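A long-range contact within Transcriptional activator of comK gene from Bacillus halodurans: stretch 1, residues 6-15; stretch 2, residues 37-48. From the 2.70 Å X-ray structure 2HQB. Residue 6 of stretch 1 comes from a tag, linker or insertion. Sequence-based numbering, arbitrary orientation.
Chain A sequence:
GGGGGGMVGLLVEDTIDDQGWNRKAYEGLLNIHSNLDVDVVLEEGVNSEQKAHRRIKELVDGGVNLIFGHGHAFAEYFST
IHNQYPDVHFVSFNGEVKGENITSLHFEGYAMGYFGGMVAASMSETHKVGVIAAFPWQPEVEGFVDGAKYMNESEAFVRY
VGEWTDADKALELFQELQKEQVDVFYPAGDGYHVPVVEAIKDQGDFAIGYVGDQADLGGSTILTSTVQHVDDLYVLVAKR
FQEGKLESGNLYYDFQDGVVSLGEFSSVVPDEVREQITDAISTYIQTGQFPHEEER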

# COMPACT_ATOMS: atom_id res chain seq x y z
N GLY A 6 1.91 2.28 27.09
CA GLY A 6 1.18 2.30 25.80
C GLY A 6 0.21 3.48 25.70
O GLY A 6 -0.86 3.50 26.32
N MSE A 7 0.62 4.49 24.93
CA MSE A 7 -0.18 5.68 24.64
C MSE A 7 0.38 6.13 23.29
O MSE A 7 1.51 6.67 23.21
N VAL A 8 -0.42 5.91 22.24
CA VAL A 8 0.01 6.19 20.88
C VAL A 8 -0.37 7.49 20.20
O VAL A 8 -1.51 7.93 20.23
N GLY A 9 0.62 8.11 19.58
CA GLY A 9 0.38 9.33 18.83
C GLY A 9 0.60 9.08 17.33
O GLY A 9 1.33 8.15 16.93
N LEU A 10 -0.07 9.87 16.49
CA LEU A 10 0.11 9.74 15.05
C LEU A 10 0.29 11.11 14.44
O LEU A 10 -0.47 12.03 14.70
N LEU A 11 1.33 11.25 13.64
CA LEU A 11 1.52 12.51 12.95
C LEU A 11 1.12 12.17 11.53
O LEU A 11 1.43 11.10 11.03
N VAL A 12 0.39 13.08 10.89
CA VAL A 12 -0.06 12.87 9.53
C VAL A 12 0.10 14.19 8.77
O VAL A 12 0.02 15.27 9.36
N GLU A 13 0.39 14.13 7.48
CA GLU A 13 0.57 15.38 6.73
C GLU A 13 -0.50 15.47 5.66
O GLU A 13 -1.13 14.46 5.33
N ASP A 14 -0.70 16.65 5.09
CA ASP A 14 -1.75 16.82 4.08
C ASP A 14 -1.59 15.96 2.80
O ASP A 14 -0.55 16.02 2.16
N THR A 15 -2.62 15.16 2.47
CA THR A 15 -2.67 14.23 1.30
C THR A 15 -1.71 14.47 0.09
O THR A 15 -1.43 13.57 -0.74
N ASP A 37 -5.52 -1.63 24.41
CA ASP A 37 -6.32 -0.80 25.32
C ASP A 37 -5.68 0.53 25.62
O ASP A 37 -5.79 1.06 26.72
N VAL A 38 -5.03 1.11 24.63
CA VAL A 38 -4.33 2.34 24.88
C VAL A 38 -5.08 3.60 24.50
O VAL A 38 -6.13 3.56 23.92
N ASP A 39 -4.53 4.73 24.90
CA ASP A 39 -5.12 6.00 24.58
C ASP A 39 -4.37 6.48 23.33
O ASP A 39 -3.13 6.43 23.23
N VAL A 40 -5.15 6.97 22.38
CA VAL A 40 -4.62 7.38 21.10
C VAL A 40 -4.75 8.88 20.89
O VAL A 40 -5.67 9.48 21.42
N VAL A 41 -3.81 9.49 20.18
CA VAL A 41 -3.88 10.93 19.88
C VAL A 41 -3.32 11.19 18.49
O VAL A 41 -2.28 10.65 18.11
N LEU A 42 -4.02 12.04 17.76
CA LEU A 42 -3.69 12.36 16.37
C LEU A 42 -3.38 13.80 16.18
O LEU A 42 -4.06 14.62 16.71
N GLU A 43 -2.35 14.10 15.41
CA GLU A 43 -2.00 15.49 15.09
C GLU A 43 -2.03 15.51 13.56
O GLU A 43 -1.40 14.69 12.91
N GLU A 44 -2.77 16.45 12.99
CA GLU A 44 -2.91 16.54 11.54
C GLU A 44 -2.20 17.80 11.05
O GLU A 44 -1.81 18.63 11.88
N GLY A 45 -2.03 17.94 9.72
CA GLY A 45 -1.36 19.11 9.14
C GLY A 45 0.12 19.25 9.49
O GLY A 45 0.69 20.32 9.34
N VAL A 46 0.74 18.16 9.94
CA VAL A 46 2.15 18.22 10.32
C VAL A 46 2.91 18.23 9.00
O VAL A 46 3.20 17.18 8.43
N ASN A 47 3.23 19.42 8.51
CA ASN A 47 3.91 19.55 7.22
C ASN A 47 5.39 20.03 7.15
O ASN A 47 5.92 20.27 6.07
N SER A 48 6.06 20.15 8.29
CA SER A 48 7.45 20.56 8.28
C SER A 48 8.20 19.97 9.46
O SER A 48 7.58 19.55 10.44

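The strands around V8-L10 and V40-L42 run side by side in parallel, at 16° to one another; as in any extended strand, the side chains alternate between the two faces of the sheet, and they pack mainly beside their neighbours across the ladder. M7, V12 and V8 cover the most surface in stretch 1. M7, a selenomethionine, has all three chi angles between wells (-135°, -140° and 141°). Its CB departs to the face shared with D39 and V41, but the end of the chain comes nearer to the partner strand: CE lies 3.4 Å from D39 CB and 3.7 Å from V41 CG2. V41, a t rotamer, has no side chain opposite it on G9, whose CA instead approaches V41 O at 3.1 Å.

On the other face, V8 (t) sets its CG2 3.6 Å from CG2 of V38, an m rotamer whose CA-to-CB bond points toward stretch 1. V40 contributes less, its CG2 lying 4.1 Å from V8 CB. The same face continues with L10 (t, p) and L42 (t, p), which meet at 3.8 Å between L10 CD2 and L42 CD1.

V12 continues the apolar contacts of L42. In its p rotamer, CG1 rests 3.6 Å from E44 CA and 4.2 Å from L42 CD1, while its backbone holds stretch 2 through V46 N, which donates to V12 O at 3.0 Å. L11 (m, t) occupies the opposite face, its CD2 3.7 Å from E43 CB and 4.0 Å from CG2 of V46 (t); the end of E43 leads away.

Polar side chains gather at the far end. D14, an m rotamer, turns its carboxylate nearer to stretch 2. One water accepts from G45 N at 2.7 Å and donates a weak hydrogen bond to D14 OD1 at 3.1 Å, bridging the two stretches.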

# COMPACT_ATOMS: atom_id res chain seq x y z
CB MSE A 7 0.02 6.77 25.68
CG MSE A 7 -1.30 7.37 26.08
SE MSE A 7 -1.28 9.32 26.32
CE MSE A 7 -3.02 9.79 25.54
CB VAL A 8 -0.40 5.06 19.96
CG1 VAL A 8 0.50 5.04 18.72
CG2 VAL A 8 -0.33 3.74 20.71
CB LEU A 10 -1.10 9.05 14.39
CG LEU A 10 -1.11 9.05 12.85
CD1 LEU A 10 0.12 8.33 12.33
CD2 LEU A 10 -2.37 8.40 12.34
CB LEU A 11 2.98 12.95 12.97
CG LEU A 11 3.59 13.33 14.31
CD1 LEU A 11 4.90 13.96 13.99
CD2 LEU A 11 2.69 14.30 15.10
CB VAL A 12 -1.48 12.33 9.56
CG1 VAL A 12 -2.48 13.43 9.70
CG2 VAL A 12 -1.72 11.52 8.37
CB GLU A 13 1.94 15.39 6.08
CG GLU A 13 2.03 14.47 4.90
CD GLU A 13 3.44 14.34 4.37
OE1 GLU A 13 4.10 15.39 4.11
OE2 GLU A 13 3.87 13.18 4.21
CB ASP A 14 -1.86 18.31 3.79
CG ASP A 14 -2.45 19.10 5.00
OD1 ASP A 14 -3.62 18.83 5.37
OD2 ASP A 14 -1.76 19.98 5.59
CB THR A 15 -4.17 14.11 0.74
OG1 THR A 15 -4.17 13.95 -0.70
CG2 THR A 15 -5.02 15.33 1.17
CB ASP A 37 -6.51 -1.58 26.62
CG ASP A 37 -7.83 -1.30 27.28
OD1 ASP A 37 -8.51 -0.34 26.86
OD2 ASP A 37 -8.16 -2.06 28.23
CB VAL A 38 -2.94 2.29 24.19
CG1 VAL A 38 -2.26 0.95 24.52
CG2 VAL A 38 -3.06 2.45 22.68
CB ASP A 39 -4.96 6.95 25.76
CG ASP A 39 -6.16 6.94 26.67
OD1 ASP A 39 -6.92 5.93 26.68
OD2 ASP A 39 -6.35 7.94 27.39
CB VAL A 40 -5.39 6.56 20.05
CG1 VAL A 40 -6.05 7.43 19.08
CG2 VAL A 40 -4.48 5.55 19.44
CB VAL A 41 -3.06 11.77 20.84
CG1 VAL A 41 -3.28 13.24 20.52
CG2 VAL A 41 -3.43 11.45 22.24
CB LEU A 42 -4.88 12.01 15.47
CG LEU A 42 -4.82 12.63 14.08
CD1 LEU A 42 -3.86 11.79 13.26
CD2 LEU A 42 -6.20 12.70 13.40
CB GLU A 43 -0.61 15.82 15.61
CG GLU A 43 -0.49 15.80 17.12
CD GLU A 43 -1.40 16.82 17.82
OE1 GLU A 43 -1.42 18.01 17.43
OE2 GLU A 43 -2.08 16.42 18.79
CB GLU A 44 -4.39 16.63 11.17
CG GLU A 44 -5.34 15.67 11.92
CD GLU A 44 -6.80 15.93 11.59
OE1 GLU A 44 -7.17 15.74 10.40
OE2 GLU A 44 -7.59 16.32 12.49
CB VAL A 46 2.53 17.00 11.19
CG1 VAL A 46 3.79 17.28 11.99
CG2 VAL A 46 1.38 16.63 12.12
CB ASN A 47 3.02 20.43 6.34
CG ASN A 47 1.58 19.91 6.23
OD1 ASN A 47 0.63 20.67 6.25
ND2 ASN A 47 1.43 18.60 6.11
CB SER A 48 7.56 22.07 8.38
OG SER A 48 6.95 22.56 9.56
O HOH W 1 -3.17 16.67 7.57